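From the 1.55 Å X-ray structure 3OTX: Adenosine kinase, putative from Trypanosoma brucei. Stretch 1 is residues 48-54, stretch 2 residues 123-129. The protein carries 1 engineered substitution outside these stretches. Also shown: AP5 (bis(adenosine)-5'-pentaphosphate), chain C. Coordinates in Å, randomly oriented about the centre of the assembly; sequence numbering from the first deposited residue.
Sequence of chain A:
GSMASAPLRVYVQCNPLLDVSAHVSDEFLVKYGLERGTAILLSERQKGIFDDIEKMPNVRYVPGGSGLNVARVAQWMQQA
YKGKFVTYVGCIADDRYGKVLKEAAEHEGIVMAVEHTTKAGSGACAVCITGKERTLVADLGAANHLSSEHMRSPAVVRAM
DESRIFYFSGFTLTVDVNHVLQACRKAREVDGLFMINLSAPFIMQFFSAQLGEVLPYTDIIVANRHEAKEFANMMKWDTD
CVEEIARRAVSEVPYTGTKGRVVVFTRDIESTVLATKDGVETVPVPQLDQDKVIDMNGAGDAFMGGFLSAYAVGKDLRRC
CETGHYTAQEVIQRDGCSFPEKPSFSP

Stretch 1 (48-54) GIFDDIE
Stretch 2 123-129: GACAVCI

Residues 49-54 form a helix, with phi near -65° and psi between -30° and -50°, and Gly48 occupies the N-cap position at phi/psi 92/-2. At these angles a CB would be jammed against the preceding carbonyl oxygen. The helical turns are held by backbone hydrogen bonds from Asp52 N to Gly48 O (3.2 Å), Ile53 N to Ile49 O (3.0 Å) and Glu54 N to Phe50 O (3.0 Å). Residues 123-129 lie in an extended strand (phi -66° to -145°, psi 101° to 159°) that continues beyond both ends. The helix and strand axes approach to 9.5 Å and cross at 56°, with Phe50 CA and Ala126 CA 6.7 Å apart.

No hydrogen bond joins the two stretches; the contact is apolar packing. The CA-to-CB bond of Ala126 points toward the helix, and both Phe50 and Ile53 pack on its methyl group. Ala126 CB lies 3.3 Å from Ile53 CD1 and over one face of the Phe50 ring, 4.2 Å from the ring centroid, a CH-pi contact. The CA-to-CB bond of Phe50 (chi1 -81°, m; chi2 94°) points sideways relative to the strand, yet its ring reaches the strand, bringing Phe50 CZ to 3.3 Å from Ala126 N and Phe50 CE2 to 3.8 Å from Ala124 CB. Ile49 (t, t) and Ile53 (m, t) converge on Cys128 (m), where Cys128 SG lies 4.3 Å from Ile49 CD1 and 3.9 Å from Ile53 CD1. The CA-to-CB bond of Cys125 (t) points away, with Cys125 CB 3.6 Å from AP5 O2J.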

ATOM      1  N   GLY A  48      -9.913  12.908  20.105  1.00 26.89           N
ATOM      2  CA  GLY A  48     -10.909  13.837  19.587  1.00 28.71           C
ATOM      3  C   GLY A  48     -10.802  14.251  18.132  1.00 27.50           C
ATOM      4  O   GLY A  48     -11.647  14.984  17.631  1.00 31.31           O
ATOM      5  N   ILE A  49      -9.775  13.779  17.421  1.00 21.27           N
ATOM      6  CA  ILE A  49      -9.536  14.278  16.064  1.00 21.84           C
ATOM      7  C   ILE A  49     -10.657  13.934  15.066  1.00 24.61           C
ATOM      8  O   ILE A  49     -10.977  14.743  14.200  1.00 26.53           O
ATOM      9  CB  ILE A  49      -8.131  13.859  15.522  1.00 20.55           C
ATOM     10  CG1 ILE A  49      -7.763  14.632  14.254  1.00 22.87           C
ATOM     11  CG2 ILE A  49      -8.022  12.327  15.297  1.00 16.76           C
ATOM     12  CD1 ILE A  49      -6.376  14.273  13.668  1.00 25.56           C
ATOM     13  N   PHE A  50     -11.240  12.743  15.176  1.00 22.40           N
ATOM     14  CA  PHE A  50     -12.275  12.356  14.222  1.00 21.34           C
ATOM     15  C   PHE A  50     -13.546  13.174  14.372  1.00 27.49           C
ATOM     16  O   PHE A  50     -14.120  13.609  13.383  1.00 28.03           O
ATOM     17  CB  PHE A  50     -12.543  10.863  14.287  1.00 21.98           C
ATOM     18  CG  PHE A  50     -11.549  10.071  13.526  1.00 18.27           C
ATOM     19  CD1 PHE A  50     -10.419   9.546  14.153  1.00 17.87           C
ATOM     20  CD2 PHE A  50     -11.719   9.850  12.156  1.00 20.05           C
ATOM     21  CE1 PHE A  50      -9.480   8.806  13.432  1.00 17.85           C
ATOM     22  CE2 PHE A  50     -10.782   9.106  11.424  1.00 20.30           C
ATOM     23  CZ  PHE A  50      -9.670   8.590  12.053  1.00 20.03           C
ATOM     24  N   ASP A  51     -13.927  13.429  15.616  1.00 29.07           N
ATOM     25  CA  ASP A  51     -15.100  14.268  15.903  1.00 32.88           C
ATOM     26  C   ASP A  51     -14.896  15.666  15.342  1.00 36.11           C
ATOM     27  O   ASP A  51     -15.818  16.244  14.782  1.00 35.98           O
ATOM     28  CB  ASP A  51     -15.367  14.359  17.402  1.00 39.31           C
ATOM     29  CG  ASP A  51     -15.736  13.025  18.016  1.00 44.71           C
ATOM     30  OD1 ASP A  51     -16.101  12.086  17.280  1.00 50.73           O
ATOM     31  OD2 ASP A  51     -15.658  12.916  19.252  1.00 50.02           O
ATOM     32  N   ASP A  52     -13.668  16.174  15.468  1.00 35.48           N
ATOM     33  CA  ASP A  52     -13.290  17.517  15.022  1.00 34.18           C
ATOM     34  C   ASP A  52     -13.353  17.624  13.483  1.00 33.49           C
ATOM     35  O   ASP A  52     -13.986  18.532  12.944  1.00 34.09           O
ATOM     36  CB  ASP A  52     -11.885  17.810  15.545  1.00 34.36           C
ATOM     37  CG  ASP A  52     -11.539  19.270  15.564  1.00 44.88           C
ATOM     38  OD1 ASP A  52     -12.098  20.049  14.772  1.00 50.04           O
ATOM     39  OD2 ASP A  52     -10.669  19.635  16.377  1.00 42.13           O
ATOM     40  N   ILE A  53     -12.735  16.678  12.780  1.00 29.66           N
ATOM     41  CA  ILE A  53     -12.722  16.696  11.310  1.00 30.16           C
ATOM     42  C   ILE A  53     -14.122  16.496  10.729  1.00 33.24           C
ATOM     43  O   ILE A  53     -14.441  17.059   9.675  1.00 36.47           O
ATOM     44  CB  ILE A  53     -11.758  15.650  10.710  1.00 30.93           C
ATOM     45  CG1 ILE A  53     -10.396  15.739  11.378  1.00 38.70           C
ATOM     46  CG2 ILE A  53     -11.586  15.863   9.217  1.00 37.61           C
ATOM     47  CD1 ILE A  53      -9.515  14.574  11.068  1.00 43.28           C
ATOM     48  N   GLU A  54     -14.946  15.709  11.418  1.00 32.48           N
ATOM     49  CA  GLU A  54     -16.310  15.401  10.959  1.00 32.90           C
ATOM     50  C   GLU A  54     -17.246  16.589  11.119  1.00 38.70           C
ATOM     51  O   GLU A  54     -18.178  16.740  10.339  1.00 42.88           O
ATOM     52  CB  GLU A  54     -16.874  14.183  11.686  1.00 31.93           C
ATOM     53  CG  GLU A  54     -16.302  12.850  11.177  1.00 35.07           C
ATOM     54  CD  GLU A  54     -16.520  11.683  12.135  1.00 43.69           C
ATOM     55  OE1 GLU A  54     -17.515  11.674  12.890  1.00 51.02           O
ATOM     56  OE2 GLU A  54     -15.679  10.768  12.137  1.00 41.09           O
ATOM     57  N   GLY A 123     -12.200   0.197  10.708  1.00 13.42           N
ATOM     58  CA  GLY A 123     -11.183   1.223  10.788  1.00 13.76           C
ATOM     59  C   GLY A 123     -11.449   2.443   9.928  1.00 14.71           C
ATOM     60  O   GLY A 123     -12.214   2.393   8.960  1.00 14.22           O
ATOM     61  N   ALA A 124     -10.791   3.546  10.291  1.00 14.00           N
ATOM     62  CA  ALA A 124     -10.918   4.785   9.541  1.00 14.36           C
ATOM     63  C   ALA A 124      -9.579   5.507   9.558  1.00 14.60           C
ATOM     64  O   ALA A 124      -8.754   5.300  10.471  1.00 16.35           O
ATOM     65  CB  ALA A 124     -12.029   5.695  10.158  1.00 17.04           C
ATOM     66  N   CYS A 125      -9.374   6.383   8.582  1.00 13.65           N
ATOM     67  CA  CYS A 125      -8.128   7.136   8.512  1.00 14.29           C
ATOM     68  C   CYS A 125      -8.523   8.579   8.324  1.00 16.09           C
ATOM     69  O   CYS A 125      -9.234   8.910   7.368  1.00 16.21           O
ATOM     70  CB  CYS A 125      -7.254   6.656   7.347  1.00 14.68           C
ATOM     71  SG  CYS A 125      -5.611   7.500   7.381  1.00 15.15           S
ATOM     72  N   ALA A 126      -8.079   9.439   9.233  1.00 15.08           N
ATOM     73  CA  ALA A 126      -8.284  10.890   9.050  1.00 16.75           C
ATOM     74  C   ALA A 126      -7.276  11.358   7.996  1.00 16.38           C
ATOM     75  O   ALA A 126      -6.083  11.129   8.120  1.00 17.36           O
ATOM     76  CB  ALA A 126      -8.111  11.643  10.357  1.00 16.81           C
ATOM     77  N   VAL A 127      -7.764  11.988   6.927  1.00 17.72           N
ATOM     78  CA  VAL A 127      -6.893  12.466   5.857  1.00 18.15           C
ATOM     79  C   VAL A 127      -6.974  13.987   5.917  1.00 18.10           C
ATOM     80  O   VAL A 127      -7.986  14.587   5.529  1.00 17.69           O
ATOM     81  CB  VAL A 127      -7.339  11.924   4.497  1.00 17.36           C
ATOM     82  CG1 VAL A 127      -6.441  12.458   3.386  1.00 21.02           C
ATOM     83  CG2 VAL A 127      -7.277  10.382   4.490  1.00 14.20           C
ATOM     84  N   CYS A 128      -5.950  14.601   6.508  1.00 19.46           N
ATOM     85  CA  CYS A 128      -5.965  16.039   6.789  1.00 21.32           C
ATOM     86  C   CYS A 128      -5.166  16.749   5.692  1.00 22.82           C
ATOM     87  O   CYS A 128      -3.960  16.537   5.565  1.00 21.01           O
ATOM     88  CB  CYS A 128      -5.389  16.330   8.180  1.00 24.11           C
ATOM     89  SG  CYS A 128      -6.049  15.280   9.479  1.00 24.39           S
ATOM     90  N   ILE A 129      -5.861  17.550   4.877  1.00 25.72           N
ATOM     91  CA  ILE A 129      -5.274  18.120   3.664  1.00 25.55           C
ATOM     92  C   ILE A 129      -4.927  19.578   3.970  1.00 24.44           C
ATOM     93  O   ILE A 129      -5.764  20.363   4.387  1.00 24.65           O
ATOM     94  CB  ILE A 129      -6.254  18.039   2.444  1.00 29.66           C
ATOM     95  CG1 ILE A 129      -6.681  16.591   2.181  1.00 25.24           C
ATOM     96  CG2 ILE A 129      -5.617  18.638   1.187  1.00 30.12           C
ATOM     97  CD1 ILE A 129      -7.807  16.449   1.147  1.00 32.65           C
TER
HETATM   98  PA  AP5 C 346       5.522   9.457  -5.153  1.00 14.08           P
HETATM   99  O1A AP5 C 346       5.315  10.907  -4.727  1.00 14.78           O
HETATM  100  O2A AP5 C 346       6.969   9.006  -5.131  1.00 15.80           O
HETATM  101  O3A AP5 C 346       4.705   8.404  -4.250  1.00 14.22           O
HETATM  102  PB  AP5 C 346       4.458   8.480  -2.657  1.00 14.59           P
HETATM  103  O1B AP5 C 346       5.427   9.388  -1.965  1.00 15.34           O
HETATM  104  O2B AP5 C 346       4.368   7.073  -2.178  1.00 16.02           O
HETATM  105  O3B AP5 C 346       3.016   9.155  -2.676  1.00 15.66           O
HETATM  106  PG  AP5 C 346       2.165   9.943  -1.585  1.00 20.12           P
HETATM  107  O1G AP5 C 346       1.214  10.823  -2.336  1.00 28.34           O
HETATM  108  O2G AP5 C 346       2.977  10.811  -0.650  1.00 21.35           O
HETATM  109  O3G AP5 C 346       1.393   8.758  -0.946  1.00 19.99           O
HETATM  110  PD  AP5 C 346       0.314   8.736   0.257  1.00 19.89           P
HETATM  111  O1D AP5 C 346       0.019  10.103   0.848  1.00 21.05           O
HETATM  112  O2D AP5 C 346       0.778   7.640   1.176  1.00 20.75           O
HETATM  113  O3D AP5 C 346      -1.015   8.314  -0.548  1.00 16.42           O
HETATM  114  PE  AP5 C 346      -1.482   6.807  -0.885  1.00 18.91           P
HETATM  115  O1E AP5 C 346      -0.285   5.980  -1.259  1.00 20.09           O
HETATM  116  O2E AP5 C 346      -2.648   6.859  -1.870  1.00 21.15           O
HETATM  117  O5F AP5 C 346       4.820   9.274  -6.583  1.00 13.22           O
HETATM  118  C5F AP5 C 346       4.690   7.980  -7.172  1.00 13.47           C
HETATM  119  C4F AP5 C 346       4.542   8.137  -8.666  1.00 11.80           C
HETATM  120  O4F AP5 C 346       3.456   9.027  -8.959  1.00 15.07           O
HETATM  121  C3F AP5 C 346       5.729   8.801  -9.358  1.00 14.08           C
HETATM  122  O3F AP5 C 346       6.688   7.829  -9.695  1.00 15.69           O
HETATM  123  C2F AP5 C 346       5.101   9.499 -10.530  1.00 17.57           C
HETATM  124  O2F AP5 C 346       4.887   8.582 -11.573  1.00 17.61           O
HETATM  125  C1F AP5 C 346       3.729   9.905  -9.982  1.00 14.42           C
HETATM  126  N9A AP5 C 346       3.700  11.279  -9.406  1.00 15.43           N
HETATM  127  C8A AP5 C 346       3.604  11.619  -8.053  1.00 13.65           C
HETATM  128  N7A AP5 C 346       3.587  12.978  -7.969  1.00 16.39           N
HETATM  129  C5A AP5 C 346       3.651  13.493  -9.220  1.00 16.49           C
HETATM  130  C6A AP5 C 346       3.625  14.775  -9.722  1.00 22.18           C
HETATM  131  N6A AP5 C 346       3.419  15.837  -8.938  1.00 26.43           N
HETATM  132  N1A AP5 C 346       3.693  14.956 -11.082  1.00 25.29           N
HETATM  133  C2A AP5 C 346       3.762  13.888 -11.963  1.00 25.08           C
HETATM  134  N3A AP5 C 346       3.774  12.609 -11.448  1.00 18.78           N
HETATM  135  C4A AP5 C 346       3.698  12.415 -10.117  1.00 17.69           C
HETATM  136  O5J AP5 C 346      -2.015   6.250   0.545  1.00 19.13           O
HETATM  137  C5J AP5 C 346      -3.114   6.880   1.180  1.00 17.96           C
HETATM  138  C4J AP5 C 346      -3.829   5.761   1.918  1.00 11.65           C
HETATM  139  O4J AP5 C 346      -3.063   5.334   3.056  1.00 15.56           O
HETATM  140  C3J AP5 C 346      -5.163   6.187   2.540  1.00 12.83           C
HETATM  141  O3J AP5 C 346      -6.209   5.649   1.730  1.00 14.33           O
HETATM  142  C2J AP5 C 346      -5.135   5.609   3.964  1.00 14.02           C
HETATM  143  O2J AP5 C 346      -6.326   4.918   4.323  1.00 14.13           O
HETATM  144  C1J AP5 C 346      -3.965   4.658   3.894  1.00 14.74           C
HETATM  145  N9B AP5 C 346      -3.360   4.372   5.203  1.00 10.32           N
HETATM  146  C8B AP5 C 346      -2.836   5.307   6.053  1.00 11.93           C
HETATM  147  N7B AP5 C 346      -2.422   4.644   7.164  1.00 14.87           N
HETATM  148  C5B AP5 C 346      -2.679   3.307   7.008  1.00  9.35           C
HETATM  149  C6B AP5 C 346      -2.451   2.191   7.822  1.00 10.20           C
HETATM  150  N6B AP5 C 346      -1.956   2.262   9.068  1.00 11.62           N
HETATM  151  N1B AP5 C 346      -2.886   0.991   7.329  1.00 11.27           N
HETATM  152  C2B AP5 C 346      -3.417   0.812   6.072  1.00 11.88           C
HETATM  153  N3B AP5 C 346      -3.682   1.917   5.290  1.00 11.58           N
HETATM  154  C4B AP5 C 346      -3.275   3.136   5.757  1.00  9.40           C